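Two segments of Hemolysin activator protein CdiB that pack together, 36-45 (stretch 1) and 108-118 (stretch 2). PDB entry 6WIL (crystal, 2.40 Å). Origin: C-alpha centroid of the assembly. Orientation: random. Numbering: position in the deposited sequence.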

# COMPACT_ATOMS: atom_id res chain seq x y z
N GLN A 36 -9.42 -17.46 2.84
CA GLN A 36 -8.59 -18.67 2.86
C GLN A 36 -9.28 -19.74 2.01
O GLN A 36 -9.88 -20.68 2.54
CB GLN A 36 -8.34 -19.15 4.28
CG GLN A 36 -7.41 -18.26 5.08
CD GLN A 36 -6.86 -18.96 6.31
OE1 GLN A 36 -5.71 -19.38 6.34
NE2 GLN A 36 -7.69 -19.07 7.35
N ASN A 37 -9.17 -19.60 0.69
CA ASN A 37 -9.89 -20.48 -0.22
C ASN A 37 -9.30 -21.89 -0.24
O ASN A 37 -10.04 -22.88 -0.24
CB ASN A 37 -9.91 -19.87 -1.62
CG ASN A 37 -10.24 -20.89 -2.70
OD1 ASN A 37 -11.40 -21.26 -2.88
ND2 ASN A 37 -9.22 -21.33 -3.42
N THR A 38 -7.97 -22.00 -0.26
CA THR A 38 -7.32 -23.31 -0.25
C THR A 38 -7.34 -23.83 1.19
O THR A 38 -6.35 -23.81 1.92
CB THR A 38 -5.90 -23.23 -0.81
OG1 THR A 38 -5.18 -24.43 -0.50
CG2 THR A 38 -5.15 -22.02 -0.26
N LYS A 39 -8.51 -24.31 1.59
CA LYS A 39 -8.74 -24.80 2.94
C LYS A 39 -8.65 -26.32 2.95
O LYS A 39 -9.56 -26.98 2.42
CB LYS A 39 -10.11 -24.34 3.44
CG LYS A 39 -10.28 -24.27 4.95
CD LYS A 39 -11.54 -23.49 5.30
CE LYS A 39 -11.89 -23.59 6.78
NZ LYS A 39 -10.82 -23.03 7.65
N PRO A 40 -7.59 -26.91 3.50
CA PRO A 40 -7.50 -28.38 3.52
C PRO A 40 -8.57 -28.97 4.44
O PRO A 40 -8.54 -28.78 5.65
CB PRO A 40 -6.09 -28.64 4.06
CG PRO A 40 -5.35 -27.36 3.88
CD PRO A 40 -6.38 -26.28 4.03
N LEU A 41 -9.53 -29.68 3.84
CA LEU A 41 -10.51 -30.41 4.63
C LEU A 41 -9.83 -31.45 5.51
O LEU A 41 -9.98 -31.45 6.74
CB LEU A 41 -11.53 -31.09 3.71
CG LEU A 41 -12.49 -32.06 4.41
CD1 LEU A 41 -13.76 -31.34 4.83
CD2 LEU A 41 -12.79 -33.27 3.55
N GLN A 42 -9.06 -32.34 4.89
CA GLN A 42 -8.24 -33.33 5.57
C GLN A 42 -6.79 -32.96 5.36
O GLN A 42 -6.37 -32.69 4.23
CB GLN A 42 -8.52 -34.72 5.00
CG GLN A 42 -8.82 -34.68 3.50
CD GLN A 42 -8.43 -35.94 2.76
OE1 GLN A 42 -7.39 -36.54 3.02
NE2 GLN A 42 -9.28 -36.35 1.81
N ASP A 43 -6.01 -32.92 6.44
CA ASP A 43 -4.58 -32.76 6.24
C ASP A 43 -4.03 -34.00 5.55
O ASP A 43 -4.53 -35.12 5.74
CB ASP A 43 -3.84 -32.50 7.55
CG ASP A 43 -2.49 -31.84 7.33
OD1 ASP A 43 -1.95 -31.92 6.20
OD2 ASP A 43 -1.96 -31.22 8.28
N PHE A 44 -3.00 -33.80 4.74
CA PHE A 44 -2.50 -34.84 3.85
C PHE A 44 -1.23 -35.49 4.37
O PHE A 44 -0.35 -35.85 3.59
CB PHE A 44 -2.30 -34.25 2.46
CG PHE A 44 -3.52 -33.54 1.93
CD1 PHE A 44 -4.60 -34.25 1.45
CD2 PHE A 44 -3.59 -32.15 1.93
CE1 PHE A 44 -5.73 -33.61 0.97
CE2 PHE A 44 -4.71 -31.50 1.45
CZ PHE A 44 -5.78 -32.22 0.97
N LYS A 45 -1.14 -35.66 5.70
CA LYS A 45 0.02 -36.32 6.30
C LYS A 45 0.22 -37.71 5.70
O LYS A 45 1.33 -38.06 5.29
CB LYS A 45 -0.16 -36.42 7.82
CG LYS A 45 0.72 -35.47 8.62
CD LYS A 45 0.50 -35.64 10.12
CE LYS A 45 1.00 -36.98 10.63
NZ LYS A 45 2.49 -37.12 10.54
N GLN A 108 -5.85 -32.11 -6.05
CA GLN A 108 -6.85 -31.08 -6.30
C GLN A 108 -6.68 -29.89 -5.37
O GLN A 108 -6.86 -28.74 -5.77
CB GLN A 108 -8.26 -31.66 -6.17
CG GLN A 108 -9.39 -30.65 -6.27
CD GLN A 108 -9.60 -30.11 -7.68
OE1 GLN A 108 -9.08 -30.67 -8.65
NE2 GLN A 108 -10.36 -29.03 -7.79
N ASN A 109 -6.32 -30.15 -4.11
CA ASN A 109 -5.99 -29.07 -3.19
C ASN A 109 -4.79 -28.28 -3.71
O ASN A 109 -4.75 -27.05 -3.59
CB ASN A 109 -5.71 -29.62 -1.79
CG ASN A 109 -5.26 -28.55 -0.82
OD1 ASN A 109 -6.07 -27.79 -0.29
ND2 ASN A 109 -3.96 -28.50 -0.56
N GLU A 110 -3.81 -28.98 -4.29
CA GLU A 110 -2.67 -28.29 -4.89
C GLU A 110 -3.11 -27.45 -6.09
O GLU A 110 -2.55 -26.38 -6.35
CB GLU A 110 -1.61 -29.31 -5.31
CG GLU A 110 -0.24 -28.70 -5.49
CD GLU A 110 0.20 -27.92 -4.27
OE1 GLU A 110 0.22 -28.50 -3.17
OE2 GLU A 110 0.50 -26.71 -4.42
N LEU A 111 -4.11 -27.93 -6.82
CA LEU A 111 -4.67 -27.15 -7.93
C LEU A 111 -5.29 -25.86 -7.41
O LEU A 111 -5.07 -24.78 -7.97
CB LEU A 111 -5.70 -27.99 -8.68
CG LEU A 111 -5.98 -27.65 -10.14
CD1 LEU A 111 -4.70 -27.75 -10.96
CD2 LEU A 111 -7.05 -28.57 -10.70
N LEU A 112 -6.08 -25.95 -6.34
CA LEU A 112 -6.67 -24.76 -5.73
C LEU A 112 -5.61 -23.88 -5.08
O LEU A 112 -5.78 -22.66 -5.02
CB LEU A 112 -7.72 -25.17 -4.70
CG LEU A 112 -8.87 -26.03 -5.22
CD1 LEU A 112 -9.84 -26.39 -4.10
CD2 LEU A 112 -9.59 -25.32 -6.35
N LYS A 113 -4.52 -24.48 -4.60
CA LYS A 113 -3.43 -23.70 -4.02
C LYS A 113 -2.88 -22.69 -5.02
O LYS A 113 -2.60 -21.54 -4.66
CB LYS A 113 -2.31 -24.62 -3.53
CG LYS A 113 -2.21 -24.76 -2.03
CD LYS A 113 -0.93 -25.51 -1.66
CE LYS A 113 -0.86 -25.79 -0.17
NZ LYS A 113 0.01 -26.96 0.12
N LYS A 114 -2.73 -23.10 -6.27
CA LYS A 114 -2.22 -22.21 -7.31
C LYS A 114 -3.31 -21.36 -7.95
O LYS A 114 -3.00 -20.54 -8.82
CB LYS A 114 -1.48 -23.02 -8.38
CG LYS A 114 0.03 -23.10 -8.16
CD LYS A 114 0.38 -23.72 -6.81
CE LYS A 114 1.87 -23.60 -6.52
NZ LYS A 114 2.69 -24.19 -7.62
N GLY A 115 -4.57 -21.54 -7.56
CA GLY A 115 -5.64 -20.65 -7.97
C GLY A 115 -6.58 -21.15 -9.05
O GLY A 115 -7.44 -20.38 -9.48
N PHE A 116 -6.45 -22.39 -9.51
CA PHE A 116 -7.29 -22.89 -10.60
C PHE A 116 -8.58 -23.46 -10.02
O PHE A 116 -8.77 -24.67 -9.88
CB PHE A 116 -6.52 -23.91 -11.44
CG PHE A 116 -5.21 -23.39 -11.98
CD1 PHE A 116 -5.17 -22.72 -13.19
CD2 PHE A 116 -4.04 -23.56 -11.26
CE1 PHE A 116 -3.96 -22.23 -13.68
CE2 PHE A 116 -2.83 -23.08 -11.75
CZ PHE A 116 -2.80 -22.42 -12.96
N ILE A 117 -9.49 -22.54 -9.68
CA ILE A 117 -10.69 -22.90 -8.93
C ILE A 117 -11.75 -23.59 -9.77
O ILE A 117 -12.67 -24.19 -9.20
CB ILE A 117 -11.30 -21.65 -8.27
CG1 ILE A 117 -11.38 -20.51 -9.28
CG2 ILE A 117 -10.50 -21.25 -7.03
CD1 ILE A 117 -12.10 -19.28 -8.77
N THR A 118 -11.67 -23.52 -11.09
CA THR A 118 -12.65 -24.17 -11.96
C THR A 118 -12.05 -25.35 -12.71
O THR A 118 -12.71 -25.90 -13.60
CB THR A 118 -13.24 -23.17 -12.96
OG1 THR A 118 -12.22 -22.70 -13.84
CG2 THR A 118 -13.86 -21.99 -12.22

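This is a small, mostly van der Waals contact, 331 Å² summed over both sides, in which an irregular segment lies against the last turns of a helix and the loop after it, with one weak hydrogen bond between them. The nearest CA pair is that of T38 CA and K113 CA, 5.4 Å apart. N109 is central: buried, with CB directed toward stretch 1 and chi1 t, it has the largest covered area, 77 Å². T38 OG1 donates to N109 OD1 at 3.5 Å, long enough to rank as weak. T38 OG1 also lies 3.4 Å from K113 CG, so the short threonine side chain touches both the N109 amide and the aliphatic part of the lysine. K113 NZ instead makes a long salt bridge with E110 OE1, 3.6 Å, within the helix. On the amide's other terminus, N109 ND2 sits 3.7 Å from F44 CE2, approaching the ring obliquely; F44 supplies bulk here. P40 adds a looser contact, its CA 4.1 Å from N109 OD1.

Toward the helix end, N37 ND2 packs 3.8 Å from I117 CG2 and 4.0 Å from L112 O. L112 O already accepts from G115 N at 3.0 Å in a Schellman motif, where the phi of G115, 104°, calls for glycine, since a CB would jam against the preceding carbonyl O.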